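Local coordinates for GGDEF family protein (Vibrio cholerae, PDB 5GZS), which probably senses periplasmic ligands, with arginine bound in one of two solute-binding-type domains, to control its diguanylate cyclase activity and so cyclic di-GMP synthesis, at residues A[230-235]-A[270-275]. Sequence-based numbering, arbitrary orientation.
Sequences LENNPQ and GQETWE
Glu272 reaches across from one loop to another and sets its carboxylate against the backbone of Asn232, joining two neighbouring strand-to-helix connections of a periplasmic solute-binding (PBP-type) domain. Residues 230-235 leave strand 226-230 on the way to helix 248-259, and residues 270-275 lead from the edge strand 264-266 to helix 277-282; the two strands lie side by side and parallel, which brings their following loops together. Before the contact proper, Gln271 OE1 accepts a hydrogen bond from Lys229 NZ, just ahead of the facing loop, and a cis peptide follows Gln271. Glu272 then carries most of the contact. A chi1 of 63° puts its CG on the side flanked by both backbone neighbours of CA, and the chain is extended beyond it. A glutamate suits this place because it is long enough to span the gap and ends in an acceptor for a peptide N-H. OE1 takes the hydrogen bond from Asn232 N (2.7 Å), nearly straight at 163° and arriving on the syn side, 30° out of the carboxylate plane. Nearer the backbone, CG of Glu272 lies 3.8 Å from CB of Asn233. Glu231 places a second acid nearby, its OE2 4.1 Å from Glu272 OE1; the proximity may raise the proton affinity of one of them. One water donates to OE2 of Glu231 and to OE1 of Glu272, 3.0 Å from the latter. Thr273 is next, at the second position of a type I turn running from Glu272 to Glu275. Short side chains suit the approach of the loops here: Asn233 offers a methylene to Glu272 and a polar end to Thr273. The two side chains cross at about a right angle, with Thr273 OG1 3.8 Å from Asn233 OD1.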
# COMPACT_ATOMS: atom_id res chain seq x y z
N LEU A 230 -16.48 25.43 1.90
CA LEU A 230 -15.17 24.80 1.74
C LEU A 230 -14.18 25.39 2.72
O LEU A 230 -14.05 26.61 2.83
CB LEU A 230 -14.66 24.94 0.32
CG LEU A 230 -15.45 24.16 -0.73
CD1 LEU A 230 -14.89 24.43 -2.12
CD2 LEU A 230 -15.48 22.67 -0.43
N GLU A 231 -13.49 24.51 3.44
CA GLU A 231 -12.50 24.93 4.42
C GLU A 231 -11.41 25.76 3.74
O GLU A 231 -10.85 25.35 2.72
CB GLU A 231 -11.91 23.71 5.14
CG GLU A 231 -11.35 24.00 6.55
CD GLU A 231 -12.29 23.58 7.69
OE1 GLU A 231 -12.88 22.47 7.64
OE2 GLU A 231 -12.44 24.37 8.66
N ASN A 232 -11.14 26.94 4.29
CA ASN A 232 -10.08 27.79 3.74
C ASN A 232 -9.14 28.30 4.83
O ASN A 232 -8.55 29.37 4.73
CB ASN A 232 -10.65 28.93 2.88
CG ASN A 232 -10.29 28.78 1.41
OD1 ASN A 232 -9.19 28.34 1.08
ND2 ASN A 232 -11.22 29.12 0.52
N ASN A 233 -9.01 27.51 5.88
CA ASN A 233 -7.99 27.69 6.91
C ASN A 233 -6.94 26.59 6.73
O ASN A 233 -7.26 25.41 6.86
CB ASN A 233 -8.67 27.63 8.30
CG ASN A 233 -7.69 27.33 9.45
OD1 ASN A 233 -6.48 27.58 9.36
ND2 ASN A 233 -8.22 26.78 10.53
N PRO A 234 -5.67 26.97 6.42
CA PRO A 234 -4.59 26.01 6.13
C PRO A 234 -4.54 24.81 7.10
O PRO A 234 -4.27 24.98 8.30
CB PRO A 234 -3.33 26.87 6.22
CG PRO A 234 -3.80 28.25 5.76
CD PRO A 234 -5.20 28.37 6.36
N GLN A 235 -4.83 23.62 6.56
CA GLN A 235 -5.18 22.45 7.36
C GLN A 235 -4.93 21.12 6.63
O GLN A 235 -4.19 20.27 7.14
CB GLN A 235 -6.64 22.54 7.80
CG GLN A 235 -6.89 22.12 9.25
CD GLN A 235 -8.33 22.35 9.70
OE1 GLN A 235 -9.00 23.29 9.26
NE2 GLN A 235 -8.80 21.49 10.60
N GLY A 270 -15.73 35.71 4.93
CA GLY A 270 -14.30 35.85 5.16
C GLY A 270 -13.65 35.02 6.26
O GLY A 270 -12.64 34.35 6.05
N GLN A 271 -14.22 35.05 7.44
CA GLN A 271 -13.97 34.04 8.45
C GLN A 271 -12.47 33.98 8.83
O GLN A 271 -11.83 35.01 8.87
CB GLN A 271 -14.50 32.71 7.90
CG GLN A 271 -15.99 32.75 7.70
CD GLN A 271 -16.67 31.41 7.87
OE1 GLN A 271 -17.04 30.80 6.89
NE2 GLN A 271 -16.85 30.98 9.10
N GLU A 272 -11.88 32.81 9.07
CA GLU A 272 -12.47 31.54 9.52
C GLU A 272 -11.51 31.02 10.58
O GLU A 272 -11.92 30.48 11.60
CB GLU A 272 -12.72 30.54 8.38
CG GLU A 272 -11.52 30.02 7.61
CD GLU A 272 -11.86 29.13 6.42
OE1 GLU A 272 -12.10 27.93 6.63
OE2 GLU A 272 -11.87 29.62 5.29
N THR A 273 -10.22 31.27 10.34
CA THR A 273 -9.14 30.98 11.26
C THR A 273 -9.56 31.11 12.73
O THR A 273 -8.99 30.47 13.62
CB THR A 273 -7.93 31.86 10.90
OG1 THR A 273 -7.27 31.26 9.78
CG2 THR A 273 -6.94 31.98 12.02
N TRP A 274 -10.57 31.92 12.97
CA TRP A 274 -11.16 32.00 14.29
C TRP A 274 -12.67 31.92 14.20
O TRP A 274 -13.36 31.90 15.20
CB TRP A 274 -10.63 33.22 15.09
CG TRP A 274 -10.96 34.59 14.61
CD1 TRP A 274 -12.12 35.24 14.76
CD2 TRP A 274 -10.07 35.50 13.97
NE1 TRP A 274 -12.04 36.49 14.23
CE2 TRP A 274 -10.78 36.68 13.74
CE3 TRP A 274 -8.74 35.43 13.55
CZ2 TRP A 274 -10.22 37.77 13.11
CZ3 TRP A 274 -8.19 36.49 12.94
CH2 TRP A 274 -8.92 37.66 12.72
N GLU A 275 -13.17 31.80 12.98
CA GLU A 275 -14.58 31.69 12.74
C GLU A 275 -14.95 30.37 12.07
O GLU A 275 -15.34 30.32 10.92
CB GLU A 275 -15.03 32.89 11.93
CG GLU A 275 -14.61 34.19 12.56
CD GLU A 275 -15.43 35.37 12.10
OE1 GLU A 275 -15.47 35.63 10.88
OE2 GLU A 275 -16.03 36.04 12.95
O HOH W 1 -12.57 27.42 9.54